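PDB 4LDA: TadZ from Pseudomonas aeruginosa, which probably takes part in pilus assembly and, through parts beyond this CheY-like N-terminal receiver domain, may bind and hydrolyse ATP. Local coordinates for residues D45-L56 with R75-G84. Numbering follows the deposited sequence.
Sequences DVTAAGVLFISL and RPMLSVVAIG
Asp-45 OD2 lies at the edge of the Arg-75 guanidinium, near the guanidinium plane; the carboxylate is turned 24° from it. Arg-75 NH2 is shared by both oxygens, 2.8 Å from OD2 and 3.0 Å from OD1 of Asp-45, while Arg-75 NE lies 3.4 Å from Asp-45 OD1; all three hydrogen bonds of this salt bridge are weak. A bend at chi2 (66°) turns the arginine chain toward the helix end. The Phe-53 ring is approached obliquely by Val-81 CB, 3.7 Å from its CD1, and by Ile-83 CD1; Ile-104 and Ile-117 also touch this side chain. On the opposite sheet face Ile-54 CG2 packs 3.7 Å from Val-80 CG1, Leu-56 CD1 meets Ala-82 CB, and helix 61-74 covers Leu-52 and Ile-54.

The backbones of strands 51-55 and 79-83 pair in parallel, Val-51 opposite Ser-79 through Ser-55 opposite Ile-83. Six hydrogen bonds alternate from Ser-79 N to Gly-50 O through to Leu-56 N to Ile-83 O (2.8 Å). This is the beta-alpha-beta unit of a CheY-like fold, helix 61-74 being the crossover.

The chemistry is thus divided: the ladder satisfies one alternating set of backbone groups, while Val-51, Phe-53 and Ser-55 bond to strand 4-9; largely apolar branches pack both faces, with Ser-55 OG hydrogen-bonded to Glu-15; the charged pair, at an exposed aspartate, probably contributes a modest, solvent-screened attraction.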
loop_
_atom_site.group_PDB
_atom_site.type_symbol
_atom_site.label_atom_id
_atom_site.label_comp_id
_atom_site.label_asym_id
_atom_site.label_seq_id
_atom_site.Cartn_x
_atom_site.Cartn_y
_atom_site.Cartn_z
ATOM N N ASP A 45 13.582 -1.236 0.411
ATOM C CA ASP A 45 14.868 -0.922 -0.207
ATOM C C ASP A 45 15.394 -2.064 -1.072
ATOM O O ASP A 45 15.839 -1.796 -2.189
ATOM C CB ASP A 45 15.917 -0.575 0.866
ATOM C CG ASP A 45 15.688 0.722 1.646
ATOM O OD1 ASP A 45 14.818 1.537 1.227
ATOM O OD2 ASP A 45 16.387 0.928 2.664
ATOM N N VAL A 46 15.343 -3.320 -0.583
ATOM C CA VAL A 46 15.869 -4.488 -1.299
ATOM C C VAL A 46 14.987 -4.800 -2.528
ATOM O O VAL A 46 15.531 -5.192 -3.556
ATOM C CB VAL A 46 16.040 -5.725 -0.365
ATOM C CG1 VAL A 46 14.710 -6.299 0.114
ATOM C CG2 VAL A 46 16.899 -6.806 -1.013
ATOM N N THR A 47 13.664 -4.581 -2.448
ATOM C CA THR A 47 12.746 -4.838 -3.567
ATOM C C THR A 47 12.586 -3.604 -4.448
ATOM O O THR A 47 11.952 -3.713 -5.496
ATOM C CB THR A 47 11.367 -5.302 -3.072
ATOM O OG1 THR A 47 10.723 -4.263 -2.329
ATOM C CG2 THR A 47 11.433 -6.577 -2.264
ATOM N N ALA A 48 13.136 -2.437 -4.030
ATOM C CA ALA A 48 13.071 -1.127 -4.719
ATOM C C ALA A 48 11.585 -0.757 -5.042
ATOM O O ALA A 48 11.257 -0.209 -6.100
ATOM C CB ALA A 48 13.940 -1.130 -5.977
ATOM N N ALA A 49 10.708 -1.073 -4.083
ATOM C CA ALA A 49 9.272 -0.872 -4.144
ATOM C C ALA A 49 8.914 0.595 -3.954
ATOM O O ALA A 49 9.428 1.243 -3.028
ATOM C CB ALA A 49 8.597 -1.718 -3.080
ATOM N N GLY A 50 8.037 1.094 -4.834
ATOM C CA GLY A 50 7.550 2.480 -4.795
ATOM C C GLY A 50 6.121 2.602 -4.282
ATOM O O GLY A 50 5.632 3.713 -4.029
ATOM N N VAL A 51 5.434 1.437 -4.147
ATOM C CA VAL A 51 4.060 1.354 -3.659
ATOM C C VAL A 51 3.998 0.344 -2.516
ATOM O O VAL A 51 4.528 -0.769 -2.641
ATOM C CB VAL A 51 3.040 0.997 -4.774
ATOM C CG1 VAL A 51 1.605 0.899 -4.219
ATOM C CG2 VAL A 51 3.126 1.995 -5.925
ATOM N N LEU A 52 3.335 0.748 -1.403
ATOM C CA LEU A 52 3.084 -0.095 -0.248
ATOM C C LEU A 52 1.584 -0.123 0.031
ATOM O O LEU A 52 0.961 0.930 0.187
ATOM C CB LEU A 52 3.877 0.359 0.992
ATOM C CG LEU A 52 3.680 -0.494 2.245
ATOM C CD1 LEU A 52 4.992 -0.880 2.834
ATOM C CD2 LEU A 52 2.844 0.224 3.293
ATOM N N PHE A 53 1.015 -1.334 0.101
ATOM C CA PHE A 53 -0.381 -1.557 0.452
ATOM C C PHE A 53 -0.464 -1.877 1.946
ATOM O O PHE A 53 0.310 -2.686 2.437
ATOM C CB PHE A 53 -0.993 -2.670 -0.405
ATOM C CG PHE A 53 -1.062 -2.323 -1.867
ATOM C CD1 PHE A 53 -2.132 -1.595 -2.373
ATOM C CD2 PHE A 53 -0.072 -2.750 -2.747
ATOM C CE1 PHE A 53 -2.202 -1.281 -3.726
ATOM C CE2 PHE A 53 -0.133 -2.426 -4.102
ATOM C CZ PHE A 53 -1.202 -1.711 -4.584
ATOM N N ILE A 54 -1.358 -1.206 2.674
ATOM C CA ILE A 54 -1.525 -1.459 4.106
ATOM C C ILE A 54 -3.028 -1.615 4.397
ATOM O O ILE A 54 -3.832 -0.763 4.045
ATOM C CB ILE A 54 -0.843 -0.400 5.013
ATOM C CG1 ILE A 54 -0.844 -0.864 6.517
ATOM C CG2 ILE A 54 -1.399 1.030 4.777
ATOM C CD1 ILE A 54 -0.040 -0.015 7.470
ATOM N N SER A 55 -3.389 -2.755 4.981
ATOM C CA SER A 55 -4.761 -3.078 5.337
ATOM C C SER A 55 -5.073 -2.444 6.704
ATOM O O SER A 55 -4.367 -2.688 7.692
ATOM C CB SER A 55 -4.973 -4.588 5.325
ATOM O OG SER A 55 -6.349 -4.874 5.489
ATOM N N LEU A 56 -6.102 -1.592 6.722
ATOM C CA LEU A 56 -6.561 -0.848 7.890
ATOM C C LEU A 56 -7.995 -1.202 8.299
ATOM O O LEU A 56 -8.894 -1.337 7.461
ATOM C CB LEU A 56 -6.491 0.666 7.622
ATOM C CG LEU A 56 -5.119 1.276 7.374
ATOM C CD1 LEU A 56 -5.242 2.751 7.084
ATOM C CD2 LEU A 56 -4.205 1.077 8.560
ATOM N N ARG A 75 10.477 7.693 3.931
ATOM C CA ARG A 75 10.435 7.609 2.466
ATOM C C ARG A 75 9.313 8.521 1.947
ATOM O O ARG A 75 8.161 8.092 1.819
ATOM C CB ARG A 75 10.258 6.143 1.992
ATOM C CG ARG A 75 11.559 5.362 1.732
ATOM C CD ARG A 75 12.367 5.131 2.981
ATOM N NE ARG A 75 13.568 4.318 2.785
ATOM C CZ ARG A 75 14.520 4.204 3.703
ATOM N NH1 ARG A 75 14.432 4.871 4.847
ATOM N NH2 ARG A 75 15.581 3.446 3.476
ATOM N N PRO A 76 9.623 9.803 1.676
ATOM C CA PRO A 76 8.561 10.742 1.265
ATOM C C PRO A 76 8.001 10.463 -0.133
ATOM O O PRO A 76 6.857 10.840 -0.417
ATOM C CB PRO A 76 9.255 12.112 1.300
ATOM C CG PRO A 76 10.517 11.894 2.086
ATOM C CD PRO A 76 10.921 10.491 1.811
HETATM N N MSE A 77 8.795 9.802 -0.995
HETATM C CA MSE A 77 8.412 9.488 -2.374
HETATM C C MSE A 77 7.579 8.194 -2.473
HETATM O O MSE A 77 7.051 7.895 -3.550
HETATM C CB MSE A 77 9.666 9.377 -3.261
HETATM C CG MSE A 77 10.428 10.713 -3.433
HETATM SE SE MSE A 77 9.364 12.228 -4.181
HETATM C CE MSE A 77 8.556 13.033 -2.537
ATOM N N LEU A 78 7.467 7.437 -1.363
ATOM C CA LEU A 78 6.708 6.190 -1.298
ATOM C C LEU A 78 5.206 6.469 -1.382
ATOM O O LEU A 78 4.702 7.361 -0.686
ATOM C CB LEU A 78 7.040 5.429 0.013
ATOM C CG LEU A 78 6.300 4.098 0.276
ATOM C CD1 LEU A 78 6.797 2.995 -0.633
ATOM C CD2 LEU A 78 6.437 3.677 1.718
ATOM N N SER A 79 4.496 5.697 -2.227
ATOM C CA SER A 79 3.041 5.784 -2.336
ATOM C C SER A 79 2.424 4.731 -1.415
ATOM O O SER A 79 2.627 3.538 -1.623
ATOM C CB SER A 79 2.570 5.615 -3.780
ATOM O OG SER A 79 3.147 6.568 -4.650
ATOM N N VAL A 80 1.735 5.176 -0.357
ATOM C CA VAL A 80 1.077 4.264 0.570
ATOM C C VAL A 80 -0.418 4.225 0.171
ATOM O O VAL A 80 -1.074 5.268 0.118
ATOM C CB VAL A 80 1.318 4.623 2.067
ATOM C CG1 VAL A 80 0.575 3.668 2.992
ATOM C CG2 VAL A 80 2.802 4.618 2.402
ATOM N N VAL A 81 -0.921 3.025 -0.161
ATOM C CA VAL A 81 -2.321 2.789 -0.528
ATOM C C VAL A 81 -2.978 1.981 0.587
ATOM O O VAL A 81 -2.556 0.861 0.866
ATOM C CB VAL A 81 -2.476 2.084 -1.913
ATOM C CG1 VAL A 81 -3.948 1.883 -2.261
ATOM C CG2 VAL A 81 -1.768 2.865 -3.023
ATOM N N ALA A 82 -4.002 2.554 1.231
ATOM C CA ALA A 82 -4.723 1.873 2.309
ATOM C C ALA A 82 -5.812 0.968 1.746
ATOM O O ALA A 82 -6.381 1.261 0.704
ATOM C CB ALA A 82 -5.324 2.889 3.268
ATOM N N ILE A 83 -6.060 -0.154 2.415
ATOM C CA ILE A 83 -7.079 -1.147 2.065
ATOM C C ILE A 83 -8.026 -1.240 3.267
ATOM O O ILE A 83 -7.574 -1.503 4.373
ATOM C CB ILE A 83 -6.467 -2.526 1.664
ATOM C CG1 ILE A 83 -5.479 -2.427 0.497
ATOM C CG2 ILE A 83 -7.548 -3.590 1.392
ATOM C CD1 ILE A 83 -4.525 -3.669 0.408
ATOM N N GLY A 84 -9.282 -0.869 3.083
ATOM C CA GLY A 84 -10.228 -0.912 4.177
ATOM C C GLY A 84 -11.646 -0.652 3.744
ATOM O O GLY A 84 -11.926 -0.509 2.549
#